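Local coordinates for protein LbaCas13a H328A (C2c2) (Lachnospiraceae bacterium NK4A179, PDB 5WLH) that binds precursor CRISPR RNA and belongs to the Cas13a family of RNA-guided, RNA-cleaving nucleases, at residues A[911-925]-A[960-974]. Residues are numbered along the deposited sequence; the frame is centred on the assembly and turned at random.
With nucleotides of chain B.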
loop_
_atom_site.group_PDB
_atom_site.type_symbol
_atom_site.label_atom_id
_atom_site.label_comp_id
_atom_site.label_asym_id
_atom_site.label_seq_id
_atom_site.Cartn_x
_atom_site.Cartn_y
_atom_site.Cartn_z
ATOM N N ARG A 911 -16.162 10.855 12.800
ATOM C CA ARG A 911 -17.545 10.601 13.178
ATOM C C ARG A 911 -18.438 10.414 11.960
ATOM O O ARG A 911 -19.466 9.739 12.053
ATOM C CB ARG A 911 -18.062 11.751 14.051
ATOM C CG ARG A 911 -19.401 11.471 14.718
ATOM C CD ARG A 911 -19.324 10.343 15.721
ATOM N NE ARG A 911 -20.621 10.174 16.379
ATOM C CZ ARG A 911 -21.602 9.389 15.930
ATOM N NH1 ARG A 911 -21.450 8.662 14.826
ATOM N NH2 ARG A 911 -22.741 9.326 16.599
ATOM N N PHE A 912 -18.075 11.010 10.821
ATOM C CA PHE A 912 -18.872 10.904 9.606
ATOM C C PHE A 912 -18.459 9.730 8.727
ATOM O O PHE A 912 -18.881 9.660 7.572
ATOM C CB PHE A 912 -18.796 12.212 8.818
ATOM C CG PHE A 912 -19.857 13.183 9.223
ATOM C CD1 PHE A 912 -21.133 13.084 8.695
ATOM C CD2 PHE A 912 -19.605 14.133 10.196
ATOM C CE1 PHE A 912 -22.124 13.940 9.095
ATOM C CE2 PHE A 912 -20.598 15.005 10.605
ATOM C CZ PHE A 912 -21.861 14.904 10.057
ATOM N N LEU A 913 -17.658 8.808 9.251
ATOM C CA LEU A 913 -17.270 7.628 8.489
ATOM C C LEU A 913 -18.226 6.476 8.762
ATOM O O LEU A 913 -18.969 6.480 9.733
ATOM C CB LEU A 913 -15.850 7.206 8.856
ATOM C CG LEU A 913 -14.748 8.228 8.612
ATOM C CD1 LEU A 913 -13.423 7.671 9.129
ATOM C CD2 LEU A 913 -14.682 8.561 7.104
ATOM N N SER A 914 -18.201 5.474 7.881
ATOM C CA SER A 914 -18.825 4.210 8.239
ATOM C C SER A 914 -18.062 3.599 9.414
ATOM O O SER A 914 -16.898 3.943 9.648
ATOM C CB SER A 914 -18.809 3.245 7.053
ATOM O OG SER A 914 -17.490 2.786 6.852
ATOM N N PRO A 915 -18.702 2.699 10.170
ATOM C CA PRO A 915 -17.977 2.021 11.262
ATOM C C PRO A 915 -16.723 1.323 10.781
ATOM O O PRO A 915 -15.695 1.367 11.461
ATOM C CB PRO A 915 -18.995 1.005 11.801
ATOM C CG PRO A 915 -20.327 1.512 11.369
ATOM C CD PRO A 915 -20.122 2.308 10.111
ATOM N N ALA A 916 -16.786 0.665 9.623
ATOM C CA ALA A 916 -15.608 -0.025 9.117
ATOM C C ALA A 916 -14.513 0.965 8.771
ATOM O O ALA A 916 -13.332 0.698 8.998
ATOM C CB ALA A 916 -15.967 -0.862 7.895
ATOM N N GLN A 917 -14.889 2.105 8.192
ATOM C CA GLN A 917 -13.896 3.111 7.857
ATOM C C GLN A 917 -13.289 3.715 9.109
ATOM O O GLN A 917 -12.074 3.904 9.177
ATOM C CB GLN A 917 -14.513 4.207 7.000
ATOM C CG GLN A 917 -14.779 3.725 5.600
ATOM C CD GLN A 917 -15.501 4.755 4.819
ATOM O OE1 GLN A 917 -16.316 5.510 5.371
ATOM N NE2 GLN A 917 -15.198 4.826 3.530
ATOM N N ALA A 918 -14.115 4.009 10.118
ATOM C CA ALA A 918 -13.556 4.571 11.343
ATOM C C ALA A 918 -12.602 3.577 11.989
ATOM O O ALA A 918 -11.543 3.962 12.507
ATOM C CB ALA A 918 -14.680 4.954 12.316
ATOM N N ASN A 919 -12.960 2.289 11.955
ATOM C CA ASN A 919 -12.071 1.262 12.488
ATOM C C ASN A 919 -10.753 1.243 11.732
ATOM O O ASN A 919 -9.676 1.129 12.335
ATOM C CB ASN A 919 -12.754 -0.114 12.410
ATOM C CG ASN A 919 -11.844 -1.246 12.881
ATOM O OD1 ASN A 919 -11.602 -1.381 14.068
ATOM N ND2 ASN A 919 -11.343 -2.067 11.942
ATOM N N HIS A 920 -10.822 1.322 10.406
ATOM C CA HIS A 920 -9.603 1.392 9.600
ATOM C C HIS A 920 -8.778 2.632 9.944
ATOM O O HIS A 920 -7.548 2.559 10.060
ATOM C CB HIS A 920 -9.950 1.420 8.110
ATOM C CG HIS A 920 -10.377 0.106 7.539
ATOM N ND1 HIS A 920 -9.811 -1.095 7.911
ATOM C CD2 HIS A 920 -11.286 -0.190 6.577
ATOM C CE1 HIS A 920 -10.372 -2.076 7.228
ATOM N NE2 HIS A 920 -11.267 -1.554 6.408
ATOM N N MET A 921 -9.435 3.786 10.073
ATOM C CA MET A 921 -8.731 5.002 10.463
ATOM C C MET A 921 -8.032 4.823 11.800
ATOM O O MET A 921 -6.869 5.191 11.953
ATOM C CB MET A 921 -9.704 6.184 10.528
ATOM C CG MET A 921 -9.038 7.522 10.796
ATOM S SD MET A 921 -10.342 8.782 10.823
ATOM C CE MET A 921 -9.417 10.268 10.451
ATOM N N LEU A 922 -8.714 4.214 12.769
ATOM C CA LEU A 922 -8.078 3.944 14.050
ATOM C C LEU A 922 -6.871 3.030 13.878
ATOM O O LEU A 922 -5.825 3.248 14.505
ATOM C CB LEU A 922 -9.097 3.323 15.003
ATOM C CG LEU A 922 -8.692 3.191 16.460
ATOM C CD1 LEU A 922 -8.124 4.519 16.992
ATOM C CD2 LEU A 922 -9.922 2.752 17.253
ATOM N N GLY A 923 -6.994 2.018 13.024
ATOM C CA GLY A 923 -5.878 1.122 12.776
ATOM C C GLY A 923 -4.684 1.836 12.161
ATOM O O GLY A 923 -3.538 1.534 12.483
ATOM N N PHE A 924 -4.940 2.805 11.272
ATOM C CA PHE A 924 -3.845 3.563 10.677
ATOM C C PHE A 924 -3.149 4.426 11.725
ATOM O O PHE A 924 -1.926 4.607 11.691
ATOM C CB PHE A 924 -4.377 4.435 9.539
ATOM C CG PHE A 924 -4.597 3.675 8.249
ATOM C CD1 PHE A 924 -3.604 2.863 7.745
ATOM C CD2 PHE A 924 -5.797 3.786 7.553
ATOM C CE1 PHE A 924 -3.813 2.147 6.550
ATOM C CE2 PHE A 924 -5.997 3.086 6.365
ATOM C CZ PHE A 924 -5.001 2.287 5.870
ATOM N N LEU A 925 -3.920 5.000 12.640
ATOM C CA LEU A 925 -3.312 5.741 13.735
ATOM C C LEU A 925 -2.409 4.833 14.553
ATOM O O LEU A 925 -1.284 5.209 14.900
ATOM C CB LEU A 925 -4.387 6.355 14.615
ATOM C CG LEU A 925 -3.798 7.188 15.753
ATOM C CD1 LEU A 925 -3.242 8.473 15.173
ATOM C CD2 LEU A 925 -4.883 7.488 16.800
ATOM N N ILE A 960 -1.612 11.758 20.719
ATOM C CA ILE A 960 -2.150 10.627 19.968
ATOM C C ILE A 960 -3.164 9.856 20.802
ATOM O O ILE A 960 -4.160 9.347 20.270
ATOM C CB ILE A 960 -1.014 9.717 19.479
ATOM C CG1 ILE A 960 -0.239 10.418 18.361
ATOM C CG2 ILE A 960 -1.584 8.356 18.979
ATOM C CD1 ILE A 960 1.125 9.810 18.088
ATOM N N THR A 961 -2.934 9.757 22.120
ATOM C CA THR A 961 -3.891 9.068 22.991
ATOM C C THR A 961 -5.261 9.741 22.956
ATOM O O THR A 961 -6.288 9.064 23.028
ATOM C CB THR A 961 -3.352 8.996 24.427
ATOM O OG1 THR A 961 -2.094 8.307 24.427
ATOM C CG2 THR A 961 -4.320 8.237 25.345
ATOM N N ASP A 962 -5.301 11.075 22.838
ATOM C CA ASP A 962 -6.582 11.759 22.704
ATOM C C ASP A 962 -7.201 11.511 21.340
ATOM O O ASP A 962 -8.414 11.298 21.236
ATOM C CB ASP A 962 -6.428 13.261 22.923
ATOM C CG ASP A 962 -6.149 13.609 24.369
ATOM O OD1 ASP A 962 -6.377 12.745 25.251
ATOM O OD2 ASP A 962 -5.701 14.740 24.609
ATOM N N VAL A 963 -6.390 11.573 20.283
ATOM C CA VAL A 963 -6.904 11.296 18.947
ATOM C C VAL A 963 -7.490 9.908 18.906
ATOM O O VAL A 963 -8.575 9.684 18.357
ATOM C CB VAL A 963 -5.800 11.453 17.892
ATOM C CG1 VAL A 963 -6.382 11.154 16.505
ATOM C CG2 VAL A 963 -5.257 12.869 17.940
ATOM N N ASP A 964 -6.750 8.950 19.470
ATOM C CA ASP A 964 -7.199 7.573 19.554
ATOM C C ASP A 964 -8.564 7.481 20.213
ATOM O O ASP A 964 -9.492 6.883 19.659
ATOM C CB ASP A 964 -6.159 6.746 20.303
ATOM C CG ASP A 964 -6.409 5.255 20.188
ATOM O OD1 ASP A 964 -7.378 4.763 20.811
ATOM O OD2 ASP A 964 -5.657 4.568 19.454
ATOM N N ALA A 965 -8.713 8.100 21.391
ATOM C CA ALA A 965 -9.974 8.017 22.114
ATOM C C ALA A 965 -11.103 8.639 21.314
ATOM O O ALA A 965 -12.233 8.147 21.336
ATOM C CB ALA A 965 -9.839 8.714 23.467
ATOM N N VAL A 966 -10.817 9.730 20.603
ATOM C CA VAL A 966 -11.853 10.377 19.808
ATOM C C VAL A 966 -12.293 9.469 18.672
ATOM O O VAL A 966 -13.492 9.271 18.440
ATOM C CB VAL A 966 -11.351 11.722 19.270
ATOM C CG1 VAL A 966 -12.299 12.219 18.229
ATOM C CG2 VAL A 966 -11.223 12.743 20.420
ATOM N N ILE A 967 -11.329 8.938 17.917
ATOM C CA ILE A 967 -11.699 8.066 16.807
ATOM C C ILE A 967 -12.429 6.841 17.324
ATOM O O ILE A 967 -13.424 6.405 16.740
ATOM C CB ILE A 967 -10.469 7.668 15.981
ATOM C CG1 ILE A 967 -9.768 8.901 15.423
ATOM C CG2 ILE A 967 -10.910 6.757 14.813
ATOM C CD1 ILE A 967 -8.560 8.550 14.554
ATOM N N ASP A 968 -11.936 6.263 18.425
ATOM C CA ASP A 968 -12.581 5.100 19.027
ATOM C C ASP A 968 -14.024 5.409 19.403
ATOM O O ASP A 968 -14.919 4.567 19.217
ATOM C CB ASP A 968 -11.780 4.645 20.246
ATOM C CG ASP A 968 -12.473 3.532 21.019
ATOM O OD1 ASP A 968 -12.292 2.356 20.656
ATOM O OD2 ASP A 968 -13.209 3.843 21.984
ATOM N N LEU A 969 -14.274 6.621 19.912
ATOM C CA LEU A 969 -15.645 7.035 20.191
ATOM C C LEU A 969 -16.475 7.004 18.917
ATOM O O LEU A 969 -17.596 6.487 18.911
ATOM C CB LEU A 969 -15.660 8.427 20.840
ATOM C CG LEU A 969 -17.037 9.082 20.987
ATOM C CD1 LEU A 969 -17.185 9.808 22.330
ATOM C CD2 LEU A 969 -17.322 10.051 19.826
ATOM N N SER A 970 -15.903 7.478 17.802
ATOM C CA SER A 970 -16.602 7.421 16.525
ATOM C C SER A 970 -16.840 5.985 16.070
ATOM O O SER A 970 -17.939 5.652 15.607
ATOM C CB SER A 970 -15.811 8.199 15.468
ATOM O OG SER A 970 -15.934 9.583 15.702
ATOM N N VAL A 971 -15.832 5.115 16.183
ATOM C CA VAL A 971 -16.028 3.720 15.781
ATOM C C VAL A 971 -17.275 3.158 16.450
ATOM O O VAL A 971 -18.155 2.581 15.803
ATOM C CB VAL A 971 -14.792 2.869 16.130
ATOM C CG1 VAL A 971 -15.080 1.373 15.890
ATOM C CG2 VAL A 971 -13.583 3.304 15.328
ATOM N N LYS A 972 -17.367 3.350 17.764
ATOM C CA LYS A 972 -18.464 2.780 18.539
ATOM C C LYS A 972 -19.790 3.429 18.172
ATOM O O LYS A 972 -20.793 2.739 17.938
ATOM C CB LYS A 972 -18.163 2.945 20.032
ATOM C CG LYS A 972 -17.066 1.992 20.530
ATOM C CD LYS A 972 -16.328 2.546 21.723
ATOM C CE LYS A 972 -15.460 1.488 22.407
ATOM N NZ LYS A 972 -14.514 2.107 23.411
ATOM N N LEU A 973 -19.808 4.762 18.075
ATOM C CA LEU A 973 -21.063 5.458 17.830
ATOM C C LEU A 973 -21.507 5.378 16.366
ATOM O O LEU A 973 -22.713 5.378 16.092
ATOM C CB LEU A 973 -20.938 6.911 18.290
ATOM C CG LEU A 973 -20.785 7.113 19.813
ATOM C CD1 LEU A 973 -20.903 8.566 20.194
ATOM C CD2 LEU A 973 -21.846 6.303 20.577
ATOM N N CYS A 974 -20.574 5.300 15.412
ATOM C CA CYS A 974 -20.980 5.120 14.018
ATOM C C CYS A 974 -21.750 3.825 13.832
ATOM O O CYS A 974 -22.649 3.753 12.986
ATOM C CB CYS A 974 -19.760 5.144 13.097
ATOM S SG CYS A 974 -19.034 6.807 13.018
ATOM P P U B 35 -13.372 -3.831 17.297
ATOM O OP1 U B 35 -12.166 -2.982 17.181
ATOM O OP2 U B 35 -13.849 -4.025 18.688
ATOM O "O5'" U B 35 -14.559 -3.258 16.421
ATOM C "C5'" U B 35 -15.346 -2.175 16.863
ATOM C "C4'" U B 35 -16.455 -1.938 15.881
ATOM O "O4'" U B 35 -15.896 -1.573 14.598
ATOM C "C3'" U B 35 -17.294 -3.164 15.577
ATOM O "O3'" U B 35 -18.274 -3.360 16.569
ATOM C "C2'" U B 35 -17.865 -2.853 14.201
ATOM O "O2'" U B 35 -19.016 -2.034 14.309
ATOM C "C1'" U B 35 -16.726 -2.040 13.561
ATOM N N1 U B 35 -15.916 -2.877 12.650
ATOM C C2 U B 35 -16.415 -3.032 11.377
ATOM O O2 U B 35 -17.437 -2.493 10.995
ATOM N N3 U B 35 -15.663 -3.823 10.559
ATOM C C4 U B 35 -14.500 -4.485 10.888
ATOM O O4 U B 35 -13.963 -5.179 10.023
ATOM C C5 U B 35 -14.049 -4.288 12.228
ATOM C C6 U B 35 -14.756 -3.504 13.051
HETATM O O HOH W 1 -24.170 7.618 14.410
HETATM O O HOH W 2 -24.789 6.615 17.115
#
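Two waters lie against the carbonyl oxygen of Leu973, and each accepts an N-H of Arg911: one is 2.6 Å from Leu973 O and makes a weak bond to Arg911 NH2, the other lies 2.9 Å from Arg911 NH1. The same guanidinium lies flat over Leu973, with Leu973 CB over its centre 3.4 Å from the plane, while NE forms a salt bridge with Glu631. The chain reaches this place because CG is anti to the backbone N (chi1 -169°) and the chain bends at chi2 (65°); arginine suits the site, its aliphatic stem passing Ser970 and its charged end meeting both carboxylate and water. A leucine in its place would probably leave Glu631 without its charged mate and both waters without their arginine donors. Ser970 is small enough to let the chains close in here, its hydroxyl being paired with Ser910. Cys974, compact and only weakly polar, fits beside the turn, its SG 3.1 Å from Arg911 O.

Beyond this corner, helices 915-925 and 960-974 pack antiparallel, 159° between their directions and 8.3 Å between axes, with Leu922 as a knob in the hole formed by Asp964, Ile967, Asp968 and Val971. Its two methyls part: CD1 packs against the Asp964 carboxylate, whose OD2 has a weak hydrogen bond with His926, and CD2 against Asp968. Leu925 extends the apolar seam, CD2 touching Val963 and Ile960. At the start of the first helix Ser914 and Gln917 form a capping box, Gln917 N donating to Ser914 OG (3.0 Å) and Ser914 N to Gln917 OE1. Ala918, having only a methyl, allows the close approach, with CB 3.6 Å from Val971 CG2; the other methyl of Val971, CG1, reaches the bound RNA, 3.3 Å from O4' of U35 of chain B, whose base lies beside Asn919 and Ala916.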